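Local structure of erythrocyte binding antigen 140 (4GF2) at residues T339-P343 with R344-L348; W482-E485 with W486-F490; W142-K145 with N146-N149. The protein probably binds a host receptor, glycophorin C, on the erythrocyte surface through the two Duffy-binding-like domains held in this fragment, as part of red-cell invasion. The protein carries 3 engineered substitutions. All blocks are in the same frame, centred on the assembly; numbering follows the deposited sequence.

Interaction 1 of 3, residues T339-P343 with R344-L348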
ATOM      1  N   THR A 339     -30.134  -6.937  21.508  1.00 50.01           N
ATOM      2  CA  THR A 339     -29.097  -5.965  21.192  1.00 49.02           C
ATOM      3  C   THR A 339     -29.695  -4.637  20.727  1.00 48.10           C
ATOM      4  O   THR A 339     -30.670  -4.610  19.981  1.00 47.33           O
ATOM      5  CB  THR A 339     -28.165  -6.500  20.083  1.00 49.50           C
ATOM      6  OG1 THR A 339     -27.475  -7.668  20.551  1.00 53.04           O
ATOM      7  CG2 THR A 339     -27.147  -5.443  19.673  1.00 47.47           C
ATOM      8  N   CYS A 340     -29.102  -3.536  21.174  1.00 48.00           N
ATOM      9  CA  CYS A 340     -29.513  -2.213  20.722  1.00 47.52           C
ATOM     10  C   CYS A 340     -28.323  -1.477  20.115  1.00 45.37           C
ATOM     11  O   CYS A 340     -27.342  -1.181  20.797  1.00 45.83           O
ATOM     12  CB  CYS A 340     -30.118  -1.414  21.879  1.00 48.94           C
ATOM     13  SG  CYS A 340     -31.748  -2.005  22.396  1.00 65.52           S
ATOM     14  N   GLU A 341     -28.417  -1.190  18.824  1.00 43.29           N
ATOM     15  CA  GLU A 341     -27.343  -0.520  18.106  1.00 42.94           C
ATOM     16  C   GLU A 341     -27.264   0.941  18.534  1.00 41.84           C
ATOM     17  O   GLU A 341     -28.273   1.637  18.551  1.00 41.24           O
ATOM     18  CB  GLU A 341     -27.588  -0.620  16.601  1.00 45.84           C
ATOM     19  CG  GLU A 341     -26.452  -0.116  15.733  1.00 46.68           C
ATOM     20  CD  GLU A 341     -26.761  -0.246  14.253  1.00 46.11           C
ATOM     21  OE1 GLU A 341     -27.914  -0.593  13.913  1.00 45.92           O
ATOM     22  OE2 GLU A 341     -25.853  -0.003  13.429  1.00 45.51           O
ATOM     23  N   PRO A 342     -26.063   1.408  18.901  1.00 42.41           N
ATOM     24  CA  PRO A 342     -25.920   2.825  19.252  1.00 44.61           C
ATOM     25  C   PRO A 342     -26.045   3.714  18.021  1.00 45.06           C
ATOM     26  O   PRO A 342     -25.604   3.318  16.942  1.00 45.54           O
ATOM     27  CB  PRO A 342     -24.496   2.910  19.818  1.00 44.06           C
ATOM     28  CG  PRO A 342     -24.096   1.504  20.111  1.00 42.91           C
ATOM     29  CD  PRO A 342     -24.817   0.659  19.121  1.00 41.69           C
ATOM     30  N   PRO A 343     -26.653   4.897  18.175  1.00 44.32           N
ATOM     31  CA  PRO A 343     -26.720   5.857  17.068  1.00 44.59           C
ATOM     32  C   PRO A 343     -25.350   6.108  16.448  1.00 46.07           C
ATOM     33  O   PRO A 343     -25.227   6.244  15.231  1.00 47.98           O
ATOM     34  CB  PRO A 343     -27.243   7.121  17.745  1.00 45.27           C
ATOM     35  CG  PRO A 343     -28.086   6.611  18.872  1.00 46.57           C
ATOM     36  CD  PRO A 343     -27.418   5.351  19.351  1.00 45.35           C
ATOM     37  N   ARG A 344     -24.329   6.169  17.294  1.00 45.67           N
ATOM     38  CA  ARG A 344     -22.959   6.361  16.847  1.00 44.44           C
ATOM     39  C   ARG A 344     -22.542   5.256  15.875  1.00 42.92           C
ATOM     40  O   ARG A 344     -21.858   5.514  14.890  1.00 43.36           O
ATOM     41  CB  ARG A 344     -22.026   6.390  18.063  1.00 43.94           C
ATOM     42  CG  ARG A 344     -20.551   6.564  17.741  1.00 41.50           C
ATOM     43  CD  ARG A 344     -19.688   6.189  18.939  1.00 41.22           C
ATOM     44  NE  ARG A 344     -20.078   4.894  19.489  1.00 40.58           N
ATOM     45  CZ  ARG A 344     -19.823   3.723  18.913  1.00 40.18           C
ATOM     46  NH1 ARG A 344     -19.163   3.665  17.759  1.00 39.51           N
ATOM     47  NH2 ARG A 344     -20.232   2.604  19.492  1.00 41.61           N
ATOM     48  N   ARG A 345     -22.963   4.025  16.148  1.00 40.92           N
ATOM     49  CA  ARG A 345     -22.629   2.892  15.287  1.00 37.54           C
ATOM     50  C   ARG A 345     -23.415   2.941  13.981  1.00 38.42           C
ATOM     51  O   ARG A 345     -22.916   2.542  12.927  1.00 39.21           O
ATOM     52  CB  ARG A 345     -22.896   1.575  16.016  1.00 35.82           C
ATOM     53  CG  ARG A 345     -22.798   0.328  15.136  1.00 35.80           C
ATOM     54  CD  ARG A 345     -21.400   0.132  14.574  1.00 36.69           C
ATOM     55  NE  ARG A 345     -21.331  -1.032  13.688  1.00 37.38           N
ATOM     56  CZ  ARG A 345     -21.608  -1.012  12.388  1.00 38.07           C
ATOM     57  NH1 ARG A 345     -21.980   0.112  11.791  1.00 37.72           N
ATOM     58  NH2 ARG A 345     -21.514  -2.123  11.677  1.00 38.69           N
ATOM     59  N   GLN A 346     -24.647   3.431  14.060  1.00 39.41           N
ATOM     60  CA  GLN A 346     -25.517   3.543  12.896  1.00 40.20           C
ATOM     61  C   GLN A 346     -24.990   4.568  11.901  1.00 41.38           C
ATOM     62  O   GLN A 346     -25.307   4.507  10.717  1.00 43.84           O
ATOM     63  CB  GLN A 346     -26.927   3.955  13.329  1.00 41.21           C
ATOM     64  CG  GLN A 346     -27.615   2.969  14.253  1.00 40.88           C
ATOM     65  CD  GLN A 346     -28.947   3.482  14.764  1.00 43.37           C
ATOM     66  OE1 GLN A 346     -29.700   4.127  14.034  1.00 44.13           O
ATOM     67  NE2 GLN A 346     -29.244   3.200  16.025  1.00 44.84           N
ATOM     68  N   THR A 347     -24.199   5.516  12.393  1.00 40.39           N
ATOM     69  CA  THR A 347     -23.706   6.610  11.561  1.00 41.31           C
ATOM     70  C   THR A 347     -22.182   6.589  11.425  1.00 43.18           C
ATOM     71  O   THR A 347     -21.579   7.576  11.015  1.00 46.58           O
ATOM     72  CB  THR A 347     -24.135   7.970  12.133  1.00 42.63           C
ATOM     73  OG1 THR A 347     -23.474   8.198  13.384  1.00 45.89           O
ATOM     74  CG2 THR A 347     -25.644   8.010  12.343  1.00 41.51           C
ATOM     75  N   LEU A 348     -21.571   5.459  11.766  1.00 41.83           N
ATOM     76  CA  LEU A 348     -20.121   5.292  11.672  1.00 42.18           C
ATOM     77  C   LEU A 348     -19.614   5.473  10.239  1.00 39.93           C
ATOM     78  O   LEU A 348     -20.180   4.927   9.294  1.00 39.25           O
ATOM     79  CB  LEU A 348     -19.737   3.901  12.182  1.00 44.59           C
ATOM     80  CG  LEU A 348     -18.268   3.487  12.108  1.00 44.93           C
ATOM     81  CD1 LEU A 348     -17.430   4.285  13.082  1.00 46.08           C
ATOM     82  CD2 LEU A 348     -18.135   2.000  12.378  1.00 44.12           C
TER
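The N-terminal end of the short helix 343-346, in the second Duffy-binding-like domain, is built on the pair P342 and P343, with the extended side chain of E341 lying against R345 and Q346 of its first turn. P342 sits at the N-cap and P343 is the first helical residue; just before them, C340 is tied by a disulfide to C328. The carbonyl oxygen of P342 takes two backbone N-H groups of the turn: Q346 N donates to P342 O at 3.0 Å, in the carbonyl plane, and R345 N makes a weak, more bent bond. At the other end, T347 N reaches P343 O in a weak bond as the chain leaves the helix. Q346 also reaches back along the chain with its side chain: NE2 bonds E341 O at 3.1 Å with an N-H...O angle of 145°. The oxygen lies in the amide plane, but NE2 stands well above the carbonyl plane of E341. CG of Q346, anti to its own carbonyl carbon (chi1 -61°), lies against E341 CD at 3.3 Å, and a second NE2 bond, to S325 O, fixes the amide further. R345 crosses E341 at a slant, its CG 3.5 Å from E341 OE2. That oxygen lies over one face of the guanidinium, well out of its plane, so no N-H points at it; D410 and D414 take the salt bridges. R344 bends at chi3 (49°) toward D401 and E485, its NH2 4.1 Å from P342 CG, the two side chains lying side by side.

Interaction 2 of 3, residues W482-E485 with W486-F490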
ATOM      1  N   TRP A 482     -21.568  -1.500  24.294  1.00 49.65           N
ATOM      2  CA  TRP A 482     -22.735  -0.738  23.871  1.00 46.86           C
ATOM      3  C   TRP A 482     -23.694  -0.526  25.027  1.00 48.33           C
ATOM      4  O   TRP A 482     -24.228   0.566  25.204  1.00 48.03           O
ATOM      5  CB  TRP A 482     -23.451  -1.449  22.722  1.00 43.68           C
ATOM      6  CG  TRP A 482     -22.684  -1.408  21.451  1.00 42.72           C
ATOM      7  CD1 TRP A 482     -21.494  -0.772  21.232  1.00 43.13           C
ATOM      8  CD2 TRP A 482     -23.048  -2.021  20.210  1.00 42.02           C
ATOM      9  NE1 TRP A 482     -21.095  -0.955  19.931  1.00 42.39           N
ATOM     10  CE2 TRP A 482     -22.031  -1.718  19.285  1.00 41.47           C
ATOM     11  CE3 TRP A 482     -24.133  -2.797  19.794  1.00 43.06           C
ATOM     12  CZ2 TRP A 482     -22.067  -2.167  17.970  1.00 41.39           C
ATOM     13  CZ3 TRP A 482     -24.166  -3.240  18.489  1.00 43.22           C
ATOM     14  CH2 TRP A 482     -23.141  -2.923  17.591  1.00 42.33           C
ATOM     15  N   PHE A 483     -23.910  -1.580  25.806  1.00 50.54           N
ATOM     16  CA  PHE A 483     -24.807  -1.523  26.953  1.00 54.73           C
ATOM     17  C   PHE A 483     -24.423  -0.358  27.863  1.00 56.61           C
ATOM     18  O   PHE A 483     -25.273   0.440  28.260  1.00 58.04           O
ATOM     19  CB  PHE A 483     -24.744  -2.839  27.733  1.00 58.15           C
ATOM     20  CG  PHE A 483     -25.807  -2.980  28.792  1.00 61.38           C
ATOM     21  CD1 PHE A 483     -26.901  -2.129  28.828  1.00 60.47           C
ATOM     22  CD2 PHE A 483     -25.707  -3.967  29.755  1.00 65.35           C
ATOM     23  CE1 PHE A 483     -27.872  -2.266  29.804  1.00 62.99           C
ATOM     24  CE2 PHE A 483     -26.675  -4.107  30.732  1.00 67.91           C
ATOM     25  CZ  PHE A 483     -27.757  -3.255  30.756  1.00 66.91           C
ATOM     26  N   LYS A 484     -23.138  -0.265  28.189  1.00 56.58           N
ATOM     27  CA  LYS A 484     -22.634   0.829  29.011  1.00 57.95           C
ATOM     28  C   LYS A 484     -22.812   2.172  28.306  1.00 57.83           C
ATOM     29  O   LYS A 484     -23.179   3.164  28.933  1.00 62.41           O
ATOM     30  CB  LYS A 484     -21.159   0.609  29.357  1.00 59.89           C
ATOM     31  CG  LYS A 484     -20.309   1.859  29.213  1.00 64.36           C
ATOM     32  CD  LYS A 484     -18.913   1.667  29.786  1.00 73.37           C
ATOM     33  CE  LYS A 484     -17.902   2.557  29.081  1.00 78.69           C
ATOM     34  NZ  LYS A 484     -18.326   3.983  29.039  1.00 82.13           N
ATOM     35  N   GLU A 485     -22.544   2.201  27.002  1.00 54.09           N
ATOM     36  CA  GLU A 485     -22.719   3.417  26.216  1.00 51.93           C
ATOM     37  C   GLU A 485     -24.168   3.881  26.309  1.00 50.97           C
ATOM     38  O   GLU A 485     -24.447   5.078  26.389  1.00 50.05           O
ATOM     39  CB  GLU A 485     -22.332   3.175  24.751  1.00 49.42           C
ATOM     40  CG  GLU A 485     -22.305   4.436  23.886  1.00 49.57           C
ATOM     41  CD  GLU A 485     -21.958   4.151  22.429  1.00 48.03           C
ATOM     42  OE1 GLU A 485     -21.607   2.994  22.106  1.00 49.25           O
ATOM     43  OE2 GLU A 485     -22.033   5.088  21.603  1.00 47.05           O
ATOM     44  N   TRP A 486     -25.087   2.921  26.299  1.00 51.76           N
ATOM     45  CA  TRP A 486     -26.507   3.222  26.405  1.00 51.06           C
ATOM     46  C   TRP A 486     -26.816   3.819  27.774  1.00 53.12           C
ATOM     47  O   TRP A 486     -27.561   4.792  27.883  1.00 54.27           O
ATOM     48  CB  TRP A 486     -27.334   1.956  26.180  1.00 49.37           C
ATOM     49  CG  TRP A 486     -28.802   2.159  26.368  1.00 50.26           C
ATOM     50  CD1 TRP A 486     -29.727   2.388  25.395  1.00 48.95           C
ATOM     51  CD2 TRP A 486     -29.517   2.149  27.609  1.00 54.69           C
ATOM     52  NE1 TRP A 486     -30.975   2.521  25.952  1.00 51.46           N
ATOM     53  CE2 TRP A 486     -30.873   2.379  27.311  1.00 54.74           C
ATOM     54  CE3 TRP A 486     -29.143   1.970  28.944  1.00 58.00           C
ATOM     55  CZ2 TRP A 486     -31.853   2.439  28.296  1.00 56.75           C
ATOM     56  CZ3 TRP A 486     -30.118   2.028  29.921  1.00 59.80           C
ATOM     57  CH2 TRP A 486     -31.456   2.260  29.592  1.00 58.85           C
ATOM     58  N   GLY A 487     -26.236   3.229  28.815  1.00 54.26           N
ATOM     59  CA  GLY A 487     -26.411   3.721  30.169  1.00 56.49           C
ATOM     60  C   GLY A 487     -26.034   5.186  30.291  1.00 56.59           C
ATOM     61  O   GLY A 487     -26.854   6.012  30.698  1.00 57.58           O
ATOM     62  N   ASP A 488     -24.794   5.510  29.934  1.00 57.06           N
ATOM     63  CA  ASP A 488     -24.319   6.886  30.003  1.00 60.09           C
ATOM     64  C   ASP A 488     -25.220   7.819  29.204  1.00 57.73           C
ATOM     65  O   ASP A 488     -25.492   8.943  29.624  1.00 59.34           O
ATOM     66  CB  ASP A 488     -22.885   6.991  29.484  1.00 64.27           C
ATOM     67  CG  ASP A 488     -21.875   6.391  30.437  1.00 71.14           C
ATOM     68  OD1 ASP A 488     -22.172   6.314  31.647  1.00 72.20           O
ATOM     69  OD2 ASP A 488     -20.780   6.003  29.977  1.00 75.62           O
ATOM     70  N   ASP A 489     -25.677   7.347  28.048  1.00 55.64           N
ATOM     71  CA  ASP A 489     -26.539   8.143  27.188  1.00 57.16           C
ATOM     72  C   ASP A 489     -27.883   8.374  27.863  1.00 62.12           C
ATOM     73  O   ASP A 489     -28.428   9.473  27.818  1.00 66.75           O
ATOM     74  CB  ASP A 489     -26.738   7.447  25.841  1.00 52.26           C
ATOM     75  CG  ASP A 489     -27.655   8.219  24.915  1.00 50.89           C
ATOM     76  OD1 ASP A 489     -27.249   9.300  24.445  1.00 50.39           O
ATOM     77  OD2 ASP A 489     -28.779   7.745  24.648  1.00 49.28           O
ATOM     78  N   PHE A 490     -28.409   7.331  28.495  1.00 60.51           N
ATOM     79  CA  PHE A 490     -29.704   7.411  29.161  1.00 60.53           C
ATOM     80  C   PHE A 490     -29.651   8.362  30.348  1.00 61.54           C
ATOM     81  O   PHE A 490     -30.415   9.324  30.420  1.00 60.52           O
ATOM     82  CB  PHE A 490     -30.150   6.024  29.626  1.00 60.59           C
ATOM     83  CG  PHE A 490     -31.304   6.050  30.590  1.00 63.60           C
ATOM     84  CD1 PHE A 490     -32.578   6.378  30.159  1.00 65.77           C
ATOM     85  CD2 PHE A 490     -31.113   5.744  31.928  1.00 66.01           C
ATOM     86  CE1 PHE A 490     -33.641   6.402  31.043  1.00 69.51           C
ATOM     87  CE2 PHE A 490     -32.174   5.767  32.817  1.00 69.71           C
ATOM     88  CZ  PHE A 490     -33.439   6.096  32.374  1.00 71.48           C
TER
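Residues W482-F490 form two turns of the long helix 478-508, a helix of the second Duffy-binding-like domain, with i to i+4 bonds from W486 N to W482 O (2.7 Å), G487 N to F483 O, D488 N to K484 O and D489 N to E485 O. The bond from D488 N is almost straight (N-H...O 171°) and runs nearly along the K484 C=O; those from G487 N and D489 N come in tilted from the carbonyl planes. On one side of the helix, K484 and D488 are paired one turn apart. The lysine chain stays extended until a bend at chi4 (52°) swings NZ round to D488 OD2 at 3.3 Å, a weak hydrogen bond within a salt bridge. The other carboxylate oxygen, D488 OD1, accepts from the backbone N of E573, so the aspartate links the lysine to a neighbouring part of the chain; the carbonyl of K484 is likewise met by S571. The indole of W486 leaves the helix with CG anti to its backbone N (chi1 176°). Its CB rests 3.3 Å from F483 O, and one turn later F490 CB lies 3.9 Å above one ring face, offset toward the rim. The NE1 of this indole bonds to E535, and its ring meets W326 edge-to-face. W482 directs its own NE1 to D401, and the extended E485 turns to R344. Chemically, the weak K484-D488 pair is only part of the grip on the aspartate, since OD1 is held separately by a backbone N-H; this division probably limits rotation of the carboxylate and would be expected to favour its charged form.

Interaction 3 of 3, residues W142-K145 with N146-N149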
ATOM      1  N   TRP A 142      44.606 -11.296 -30.719  1.00 51.57           N
ATOM      2  CA  TRP A 142      43.802 -11.690 -31.867  1.00 49.34           C
ATOM      3  C   TRP A 142      42.705 -10.660 -32.115  1.00 46.88           C
ATOM      4  O   TRP A 142      42.484 -10.228 -33.246  1.00 45.08           O
ATOM      5  CB  TRP A 142      43.190 -13.073 -31.645  1.00 48.61           C
ATOM      6  CG  TRP A 142      42.419 -13.570 -32.825  1.00 47.30           C
ATOM      7  CD1 TRP A 142      42.877 -14.383 -33.817  1.00 49.92           C
ATOM      8  CD2 TRP A 142      41.051 -13.279 -33.140  1.00 45.99           C
ATOM      9  NE1 TRP A 142      41.879 -14.622 -34.731  1.00 49.44           N
ATOM     10  CE2 TRP A 142      40.749 -13.954 -34.341  1.00 47.70           C
ATOM     11  CE3 TRP A 142      40.055 -12.512 -32.530  1.00 44.92           C
ATOM     12  CZ2 TRP A 142      39.493 -13.884 -34.939  1.00 47.63           C
ATOM     13  CZ3 TRP A 142      38.811 -12.444 -33.125  1.00 44.93           C
ATOM     14  CH2 TRP A 142      38.539 -13.126 -34.317  1.00 46.03           C
ATOM     15  N   TRP A 143      42.019 -10.257 -31.053  1.00 47.25           N
ATOM     16  CA  TRP A 143      40.988  -9.245 -31.184  1.00 44.89           C
ATOM     17  C   TRP A 143      41.587  -7.969 -31.767  1.00 50.02           C
ATOM     18  O   TRP A 143      41.006  -7.352 -32.660  1.00 50.80           O
ATOM     19  CB  TRP A 143      40.322  -8.956 -29.838  1.00 41.27           C
ATOM     20  CG  TRP A 143      39.160  -8.036 -29.974  1.00 38.74           C
ATOM     21  CD1 TRP A 143      39.142  -6.694 -29.733  1.00 39.28           C
ATOM     22  CD2 TRP A 143      37.844  -8.383 -30.411  1.00 37.69           C
ATOM     23  NE1 TRP A 143      37.891  -6.185 -29.985  1.00 38.27           N
ATOM     24  CE2 TRP A 143      37.075  -7.204 -30.405  1.00 36.78           C
ATOM     25  CE3 TRP A 143      37.238  -9.579 -30.807  1.00 39.24           C
ATOM     26  CZ2 TRP A 143      35.737  -7.184 -30.776  1.00 35.51           C
ATOM     27  CZ3 TRP A 143      35.905  -9.558 -31.173  1.00 38.67           C
ATOM     28  CH2 TRP A 143      35.170  -8.369 -31.156  1.00 36.53           C
ATOM     29  N   GLU A 144      42.756  -7.585 -31.266  1.00 54.78           N
ATOM     30  CA  GLU A 144      43.423  -6.375 -31.731  1.00 59.15           C
ATOM     31  C   GLU A 144      43.520  -6.357 -33.252  1.00 55.84           C
ATOM     32  O   GLU A 144      43.231  -5.346 -33.892  1.00 56.05           O
ATOM     33  CB  GLU A 144      44.828  -6.271 -31.128  1.00 68.82           C
ATOM     34  CG  GLU A 144      45.006  -5.128 -30.143  1.00 74.34           C
ATOM     35  CD  GLU A 144      44.845  -3.763 -30.787  1.00 76.31           C
ATOM     36  OE1 GLU A 144      45.672  -3.409 -31.654  1.00 79.08           O
ATOM     37  OE2 GLU A 144      43.890  -3.044 -30.423  1.00 74.95           O
ATOM     38  N   LYS A 145      43.915  -7.487 -33.827  1.00 52.57           N
ATOM     39  CA  LYS A 145      44.185  -7.558 -35.257  1.00 50.94           C
ATOM     40  C   LYS A 145      42.924  -7.719 -36.105  1.00 47.42           C
ATOM     41  O   LYS A 145      42.923  -7.388 -37.290  1.00 50.17           O
ATOM     42  CB  LYS A 145      45.165  -8.697 -35.541  1.00 54.96           C
ATOM     43  CG  LYS A 145      46.585  -8.377 -35.088  1.00 64.20           C
ATOM     44  CD  LYS A 145      47.319  -9.597 -34.563  1.00 75.54           C
ATOM     45  CE  LYS A 145      48.684  -9.207 -34.005  1.00 85.23           C
ATOM     46  NZ  LYS A 145      49.419 -10.357 -33.411  1.00 91.34           N
ATOM     47  N   ASN A 146      41.848  -8.206 -35.498  1.00 43.46           N
ATOM     48  CA  ASN A 146      40.645  -8.533 -36.252  1.00 42.30           C
ATOM     49  C   ASN A 146      39.460  -7.611 -35.985  1.00 39.92           C
ATOM     50  O   ASN A 146      38.476  -7.640 -36.721  1.00 40.44           O
ATOM     51  CB  ASN A 146      40.240  -9.981 -35.975  1.00 44.49           C
ATOM     52  CG  ASN A 146      41.202 -10.975 -36.584  1.00 50.49           C
ATOM     53  OD1 ASN A 146      41.095 -11.312 -37.760  1.00 53.51           O
ATOM     54  ND2 ASN A 146      42.156 -11.445 -35.788  1.00 52.20           N
ATOM     55  N   LYS A 147      39.558  -6.789 -34.944  1.00 38.98           N
ATOM     56  CA  LYS A 147      38.422  -5.988 -34.498  1.00 39.52           C
ATOM     57  C   LYS A 147      37.906  -5.044 -35.578  1.00 42.07           C
ATOM     58  O   LYS A 147      36.699  -4.950 -35.797  1.00 42.97           O
ATOM     59  CB  LYS A 147      38.778  -5.191 -33.240  1.00 40.97           C
ATOM     60  CG  LYS A 147      39.861  -4.148 -33.434  1.00 45.16           C
ATOM     61  CD  LYS A 147      40.189  -3.467 -32.119  1.00 46.76           C
ATOM     62  CE  LYS A 147      41.313  -2.463 -32.268  1.00 48.52           C
ATOM     63  NZ  LYS A 147      41.496  -1.669 -31.026  1.00 47.95           N
ATOM     64  N   ALA A 148      38.816  -4.344 -36.247  1.00 43.67           N
ATOM     65  CA  ALA A 148      38.424  -3.374 -37.263  1.00 42.51           C
ATOM     66  C   ALA A 148      37.569  -4.041 -38.332  1.00 43.26           C
ATOM     67  O   ALA A 148      36.529  -3.515 -38.729  1.00 42.64           O
ATOM     68  CB  ALA A 148      39.648  -2.743 -37.887  1.00 42.66           C
ATOM     69  N   ASN A 149      38.009  -5.207 -38.791  1.00 45.57           N
ATOM     70  CA  ASN A 149      37.274  -5.955 -39.801  1.00 48.21           C
ATOM     71  C   ASN A 149      35.957  -6.509 -39.259  1.00 46.27           C
ATOM     72  O   ASN A 149      34.947  -6.528 -39.964  1.00 49.55           O
ATOM     73  CB  ASN A 149      38.143  -7.082 -40.360  1.00 54.68           C
ATOM     74  CG  ASN A 149      37.389  -7.976 -41.322  1.00 61.78           C
ATOM     75  OD1 ASN A 149      37.421  -9.200 -41.205  1.00 64.78           O
ATOM     76  ND2 ASN A 149      36.692  -7.366 -42.274  1.00 64.41           N
TER
HETATM   77  O   HOH W   1      41.982  -4.537 -36.368  1.00 43.48           O
HETATM   78  O   HOH W   2      40.990  -5.970 -38.537  1.00 42.02           O
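On helix 132-155 of the first Duffy-binding-like domain, the indoles of W142 and W143 each carry a side chain from the following turn on one face. The amide of N146 stacks over W142, the planes 23° apart, with ND2 3.2 Å above the ring and over its centre. N146 CB completes the contact as a CH-pi partner, 4.0 Å from the six-membered ring centroid. The amide is also steered by the backbone: ND2 gives an almost straight bond (166°) to W142 O at 2.8 Å, while OD1 accepts from K60 on helix 56-78. Over W143, K147 CB makes the second CH-pi contact, 3.8 Å from the five-membered ring centroid. CG of K147 stands between its backbone N and carbonyl carbon (chi1 64°), and the extended chain then runs alongside E144, placing NZ 2.8 Å from E144 OE2 on its syn side; E172 makes a second salt bridge to this NZ. The helix is kinked where the backbone N-H groups of A148 and N149 have no bond to the preceding turn; instead, water 1 bridges E144 O to A148 N, and water 2 links K145 O, 2.7 Å away, to N149 N.

How the interactions relate
From the N terminus the chain first meets interaction 3, about two turns of helix 132-155 in the first Duffy-binding-like domain. Interactions 1 and 2 follow in series in the second. Each closes only a local turn, so none nests in or crosses another. Interactions 1 and 2, about 11 Å apart between centres, touch: R344 NE forms a salt bridge with E485 OE2 at 2.9 Å, and P342 packs on W482 and E485, which joins the short helix 343-346 to the long helix 478-508. Interaction 3 lies on the opposite side of the chain's centre, its nearest atoms about 70 Å from interaction 1, and packs its helix on helices 56-78 and 83-101.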